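Local coordinates for protein transcriptional regulator ComR (Streptococcus vestibularis F0396, PDB 6HU8) that probably binds DNA through an HTH domain as a peptide-signalled competence regulator of the RNPP family, at residues Glu14-Met20 against Arg58-Ser62; Glu31-Leu37 against Lys51-Ile55. Residue numbers count along the deposited sequence, not the author numbering.

Both contacts lie in the all-helical HTH domain and share helix 49-59, which meets different partners along its length. Interaction 2 uses Lys51-Ile55, earlier in the helix, to pack against the loop leading into helix 34-41 and its first turn; interaction 1 uses the helix end and the following turn, Arg58-Ser62, against the end of helix 3-17. In sequence, interaction 2 falls between the two segments of interaction 1. The centres are 13 Å apart, and the contacts meet where Arg15 CD packs on Leu37 CD2 at 4.1 Å. Interaction 2 lies closer to the chain's centre, about 20 Å away centre to centre against 33 Å, where helix 139-152 of the TPR region adjoins it.

Interaction 1. Residues Glu14-Met20 against Arg58-Ser62; sequences ERECQQM and RLGKS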
loop_
_atom_site.group_PDB
_atom_site.type_symbol
_atom_site.label_atom_id
_atom_site.label_comp_id
_atom_site.label_asym_id
_atom_site.label_seq_id
_atom_site.Cartn_x
_atom_site.Cartn_y
_atom_site.Cartn_z
ATOM N N GLU A 14 8.988 32.674 0.340
ATOM C CA GLU A 14 10.396 32.522 0.703
ATOM C C GLU A 14 11.228 31.943 -0.447
ATOM O O GLU A 14 12.370 32.361 -0.670
ATOM C CB GLU A 14 10.534 31.642 1.939
ATOM C CG GLU A 14 11.960 31.451 2.400
ATOM C CD GLU A 14 12.587 32.743 2.890
ATOM O OE1 GLU A 14 13.789 32.958 2.620
ATOM O OE2 GLU A 14 11.874 33.542 3.545
ATOM N N ARG A 15 10.662 30.967 -1.158
ATOM C CA ARG A 15 11.324 30.419 -2.335
ATOM C C ARG A 15 11.634 31.531 -3.341
ATOM O O ARG A 15 12.761 31.631 -3.851
ATOM C CB ARG A 15 10.457 29.334 -2.994
ATOM C CG ARG A 15 11.118 28.697 -4.216
ATOM C CD ARG A 15 10.281 27.607 -4.870
ATOM N NE ARG A 15 8.939 28.059 -5.252
ATOM C CZ ARG A 15 8.662 28.831 -6.300
ATOM N NH1 ARG A 15 9.639 29.289 -7.076
ATOM N NH2 ARG A 15 7.405 29.173 -6.563
ATOM N N GLU A 16 10.630 32.358 -3.626
ATOM C CA GLU A 16 10.780 33.446 -4.595
ATOM C C GLU A 16 11.753 34.490 -4.085
ATOM O O GLU A 16 12.583 34.989 -4.829
ATOM C CB GLU A 16 9.431 34.093 -4.896
ATOM C CG GLU A 16 8.588 33.262 -5.854
ATOM C CD GLU A 16 7.160 33.760 -5.971
ATOM O OE1 GLU A 16 6.786 34.695 -5.226
ATOM O OE2 GLU A 16 6.415 33.204 -6.810
ATOM N N CYS A 17 11.647 34.799 -2.800
ATOM C CA CYS A 17 12.584 35.696 -2.143
ATOM C C CYS A 17 14.027 35.263 -2.410
ATOM O O CYS A 17 14.901 36.093 -2.592
ATOM C CB CYS A 17 12.303 35.724 -0.636
ATOM S SG CYS A 17 12.951 37.161 0.206
ATOM N N GLN A 18 14.275 33.957 -2.439
ATOM C CA GLN A 18 15.626 33.447 -2.699
ATOM C C GLN A 18 15.885 33.233 -4.196
ATOM O O GLN A 18 16.905 32.646 -4.572
ATOM C CB GLN A 18 15.871 32.127 -1.942
ATOM C CG GLN A 18 15.670 32.217 -0.404
ATOM C CD GLN A 18 16.081 30.952 0.323
ATOM O OE1 GLN A 18 16.871 30.153 -0.191
ATOM N NE2 GLN A 18 15.551 30.756 1.531
ATOM N N GLN A 19 14.950 33.691 -5.029
ATOM C CA GLN A 19 15.046 33.561 -6.490
ATOM C C GLN A 19 15.331 32.118 -6.884
ATOM O O GLN A 19 16.172 31.822 -7.741
ATOM C CB GLN A 19 16.105 34.523 -7.034
ATOM C CG GLN A 19 15.777 35.976 -6.696
ATOM C CD GLN A 19 16.773 36.983 -7.265
ATOM O OE1 GLN A 19 17.939 36.665 -7.498
ATOM N NE2 GLN A 19 16.306 38.212 -7.486
ATOM N N MET A 20 14.595 31.217 -6.241
ATOM C CA MET A 20 14.781 29.787 -6.415
ATOM C C MET A 20 13.614 29.214 -7.216
ATOM O O MET A 20 12.451 29.377 -6.839
ATOM C CB MET A 20 14.893 29.093 -5.051
ATOM C CG MET A 20 15.324 27.632 -5.138
ATOM S SD MET A 20 15.303 26.696 -3.572
ATOM C CE MET A 20 16.773 27.336 -2.750
ATOM N N ARG A 58 15.885 22.996 2.333
ATOM C CA ARG A 58 16.301 23.591 1.054
ATOM C C ARG A 58 16.320 25.117 1.134
ATOM O O ARG A 58 17.112 25.773 0.456
ATOM C CB ARG A 58 15.372 23.135 -0.072
ATOM C CG ARG A 58 15.415 21.642 -0.388
ATOM C CD ARG A 58 16.694 21.195 -1.107
ATOM N NE ARG A 58 16.893 21.900 -2.379
ATOM C CZ ARG A 58 17.998 22.570 -2.700
ATOM N NH1 ARG A 58 19.020 22.613 -1.858
ATOM N NH2 ARG A 58 18.086 23.191 -3.878
ATOM N N LEU A 59 15.447 25.685 1.967
ATOM C CA LEU A 59 15.364 27.146 2.119
ATOM C C LEU A 59 16.202 27.695 3.273
ATOM O O LEU A 59 16.218 28.898 3.495
ATOM C CB LEU A 59 13.910 27.578 2.313
ATOM C CG LEU A 59 12.982 27.321 1.122
ATOM C CD1 LEU A 59 11.539 27.650 1.486
ATOM C CD2 LEU A 59 13.445 28.058 -0.173
ATOM N N GLY A 60 16.884 26.816 4.003
ATOM C CA GLY A 60 17.761 27.233 5.084
ATOM C C GLY A 60 16.988 27.790 6.273
ATOM O O GLY A 60 17.493 28.632 7.007
ATOM N N LYS A 61 15.753 27.321 6.435
ATOM C CA LYS A 61 14.858 27.768 7.508
ATOM C C LYS A 61 14.572 26.644 8.493
ATOM O O LYS A 61 14.835 25.467 8.206
ATOM C CB LYS A 61 13.543 28.279 6.916
ATOM C CG LYS A 61 13.726 29.447 5.976
ATOM C CD LYS A 61 14.204 30.667 6.753
ATOM C CE LYS A 61 14.151 31.926 5.931
ATOM N NZ LYS A 61 14.582 33.076 6.762
ATOM N N SER A 62 14.019 26.979 9.652
ATOM C CA SER A 62 13.471 25.911 10.493
ATOM C C SER A 62 11.995 25.782 10.147
ATOM O O SER A 62 11.394 26.726 9.631
ATOM C CB SER A 62 13.666 26.193 11.982
ATOM O OG SER A 62 12.562 26.909 12.509
HETATM O O HOH W 1 18.328 28.175 0.779
#
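Two helix C-termini meet here, those of helix 3-17 and helix 49-59 in the HTH domain, and each finishes in a Schellman motif. At the first, Gln19 takes positive phi (52°), with Met20 N bonded to Arg15 O (3.0 Å) and Gln19 N to Glu16 O (2.7 Å). At the second, Gly60 has phi 70°, a value that favours glycine. The backbones are closest at Arg15 and Leu59, whose CA atoms are 6.8 Å apart. Leu59 supplies the apolar centre, with 99 Å² of it covered, the most of any residue in a contact that buries 326 Å² in all. Its CD2 sits 3.8 Å from Arg15 CA and 4.1 Å from Met20 SD, while its CD1 lies 3.9 Å from Glu14 CG; Leu25 of helix 22-26 also touches it. The polar link is made by Gln18, the first residue to leave helical geometry: its NE2 donates to Leu59 O (2.8 Å, 159°) and to Glu14 OE1 (3.0 Å, 173°). A water extends this link, donating to Gln18 OE1 (2.6 Å) and to Arg58 O (2.7 Å). Glu14 OE1 and Lys61 NZ, 4.2 Å apart, are near but beyond a salt bridge. Arg15 NH1 donates to Met20 O (2.8 Å) within its own segment, and NE forms a salt bridge with Glu41; Arg58 instead reaches the carbonyls of Val24 and Leu25. The arrangement is thus a side-chain amide bonding a backbone carbonyl at a helix end, beside the packed side chain of Leu59, joining the first and fourth helices of a five-helix Cro/C1-type HTH domain.

Interaction 2. Residues Glu31-Leu37 against Lys51-Ile55; sequences ELTVRQL and KLSYI
Glu31 lays its CB over one face of the Tyr54 ring, a CH-pi contact 4.0 Å from the centroid and 24° off the normal. Residues 31-33 are extended or loop-like (Leu32 phi/psi -149/130°) and lead into helix 34-41; Lys51-Ile55 is helical throughout. The nearest CA atoms are those of Leu32 and Lys51, 6.3 Å apart. Leu32 (t, chi2 p) points into the opposing helix: its CB is 3.7 Å from Tyr54 CD2, its CD2 3.5 Å from Ile55 CG1 and its CD1 3.6 Å from Lys51 CD. Further on, Leu37 CD1 meets Ile55 CD1 at 4.2 Å. Tyr54 takes chi1 170° and chi2 82°, and its OH bonds Leu25 O. Thr33, the N-cap, forms a capping box with Gln36: Gln36 N donates to Thr33 OG1 (3.2 Å) and Thr33 N to Gln36 OE1 (2.9 Å). Lys51, with chi4 near -55°, brings NZ to Glu31 O (2.9 Å). The approach to helix 34-41, by family the probable recognition helix, packs on the fourth helix of this Cro/C1-type HTH bundle. Gln151 of helix 139-152 bonds both Gln36 OE1 and Lys51 NZ, so the polar chemistry ties this mixed contact to the TPR region.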
loop_
_atom_site.group_PDB
_atom_site.type_symbol
_atom_site.label_atom_id
_atom_site.label_comp_id
_atom_site.label_asym_id
_atom_site.label_seq_id
_atom_site.Cartn_x
_atom_site.Cartn_y
_atom_site.Cartn_z
ATOM N N GLU A 31 12.375 13.515 -2.769
ATOM C CA GLU A 31 11.717 13.870 -1.509
ATOM C C GLU A 31 10.521 14.777 -1.729
ATOM O O GLU A 31 9.549 14.749 -0.969
ATOM C CB GLU A 31 12.723 14.523 -0.556
ATOM C CG GLU A 31 13.739 13.493 -0.061
ATOM C CD GLU A 31 14.804 14.061 0.854
ATOM O OE1 GLU A 31 15.725 14.738 0.347
ATOM O OE2 GLU A 31 14.725 13.824 2.077
ATOM N N LEU A 32 10.606 15.583 -2.781
ATOM C CA LEU A 32 9.532 16.484 -3.167
ATOM C C LEU A 32 9.541 16.658 -4.681
ATOM O O LEU A 32 10.594 16.921 -5.268
ATOM C CB LEU A 32 9.693 17.844 -2.497
ATOM C CG LEU A 32 8.529 18.800 -2.727
ATOM C CD1 LEU A 32 7.339 18.314 -1.915
ATOM C CD2 LEU A 32 8.922 20.209 -2.327
ATOM N N THR A 33 8.392 16.499 -5.323
ATOM C CA THR A 33 8.336 16.705 -6.770
ATOM C C THR A 33 7.790 18.087 -7.070
ATOM O O THR A 33 7.193 18.742 -6.209
ATOM C CB THR A 33 7.464 15.656 -7.483
ATOM O OG1 THR A 33 6.087 15.850 -7.126
ATOM C CG2 THR A 33 7.896 14.230 -7.097
ATOM N N VAL A 34 7.973 18.528 -8.305
ATOM C CA VAL A 34 7.492 19.833 -8.684
ATOM C C VAL A 34 5.974 19.930 -8.506
ATOM O O VAL A 34 5.473 20.937 -8.009
ATOM C CB VAL A 34 7.913 20.156 -10.146
ATOM C CG1 VAL A 34 7.132 21.325 -10.686
ATOM C CG2 VAL A 34 9.427 20.424 -10.178
ATOM N N ARG A 35 5.237 18.887 -8.891
ATOM C CA ARG A 35 3.780 18.993 -8.827
ATOM C C ARG A 35 3.296 18.938 -7.371
ATOM O O ARG A 35 2.311 19.587 -7.022
ATOM C CB ARG A 35 3.114 17.894 -9.650
ATOM C CG ARG A 35 3.272 18.085 -11.156
ATOM C CD ARG A 35 2.507 17.016 -11.929
ATOM N NE ARG A 35 3.134 15.708 -11.781
ATOM C CZ ARG A 35 2.690 14.586 -12.343
ATOM N NH1 ARG A 35 1.605 14.593 -13.114
ATOM N NH2 ARG A 35 3.338 13.452 -12.132
ATOM N N GLN A 36 3.999 18.172 -6.541
ATOM C CA GLN A 36 3.752 18.175 -5.091
ATOM C C GLN A 36 3.949 19.576 -4.514
ATOM O O GLN A 36 3.113 20.071 -3.768
ATOM C CB GLN A 36 4.677 17.176 -4.387
ATOM C CG GLN A 36 4.229 15.710 -4.496
ATOM C CD GLN A 36 5.313 14.756 -4.096
ATOM O OE1 GLN A 36 6.404 15.176 -3.707
ATOM N NE2 GLN A 36 5.036 13.460 -4.189
ATOM N N LEU A 37 5.061 20.220 -4.865
ATOM C CA LEU A 37 5.315 21.601 -4.419
ATOM C C LEU A 37 4.237 22.563 -4.915
ATOM O O LEU A 37 3.707 23.350 -4.141
ATOM C CB LEU A 37 6.705 22.080 -4.875
ATOM C CG LEU A 37 7.068 23.537 -4.497
ATOM C CD1 LEU A 37 6.960 23.777 -2.985
ATOM C CD2 LEU A 37 8.472 23.875 -4.969
ATOM N N LYS A 51 7.816 16.165 3.972
ATOM C CA LYS A 51 7.978 17.119 2.889
ATOM C C LYS A 51 8.262 18.546 3.414
ATOM O O LYS A 51 9.086 19.267 2.841
ATOM C CB LYS A 51 6.755 17.069 1.964
ATOM C CG LYS A 51 6.578 15.660 1.368
ATOM C CD LYS A 51 5.927 15.634 -0.002
ATOM C CE LYS A 51 5.734 14.181 -0.487
ATOM N NZ LYS A 51 6.989 13.371 -0.494
ATOM N N LEU A 52 7.629 18.956 4.511
ATOM C CA LEU A 52 7.941 20.274 5.058
ATOM C C LEU A 52 9.388 20.323 5.578
ATOM O O LEU A 52 10.083 21.328 5.418
ATOM C CB LEU A 52 6.972 20.651 6.184
ATOM C CG LEU A 52 7.101 22.102 6.654
ATOM C CD1 LEU A 52 6.789 23.103 5.555
ATOM C CD2 LEU A 52 6.203 22.387 7.861
ATOM N N SER A 53 9.836 19.232 6.195
ATOM C CA SER A 53 11.215 19.124 6.676
ATOM C C SER A 53 12.223 19.308 5.526
ATOM O O SER A 53 13.256 19.959 5.680
ATOM C CB SER A 53 11.421 17.770 7.358
ATOM O OG SER A 53 12.758 17.626 7.784
ATOM N N TYR A 54 11.911 18.734 4.369
ATOM C CA TYR A 54 12.786 18.854 3.208
ATOM C C TYR A 54 12.799 20.300 2.704
ATOM O O TYR A 54 13.865 20.877 2.441
ATOM C CB TYR A 54 12.340 17.882 2.100
ATOM C CG TYR A 54 13.048 18.122 0.769
ATOM C CD1 TYR A 54 14.316 17.605 0.538
ATOM C CD2 TYR A 54 12.455 18.884 -0.232
ATOM C CE1 TYR A 54 14.982 17.835 -0.663
ATOM C CE2 TYR A 54 13.125 19.130 -1.468
ATOM C CZ TYR A 54 14.383 18.604 -1.644
ATOM O OH TYR A 54 15.055 18.801 -2.805
ATOM N N ILE A 55 11.605 20.877 2.574
ATOM C CA ILE A 55 11.436 22.224 2.048
ATOM C C ILE A 55 12.177 23.219 2.926
ATOM O O ILE A 55 12.866 24.124 2.422
ATOM C CB ILE A 55 9.934 22.614 1.948
ATOM C CG1 ILE A 55 9.261 21.836 0.804
ATOM C CG2 ILE A 55 9.763 24.119 1.748
ATOM C CD1 ILE A 55 7.742 22.001 0.748
#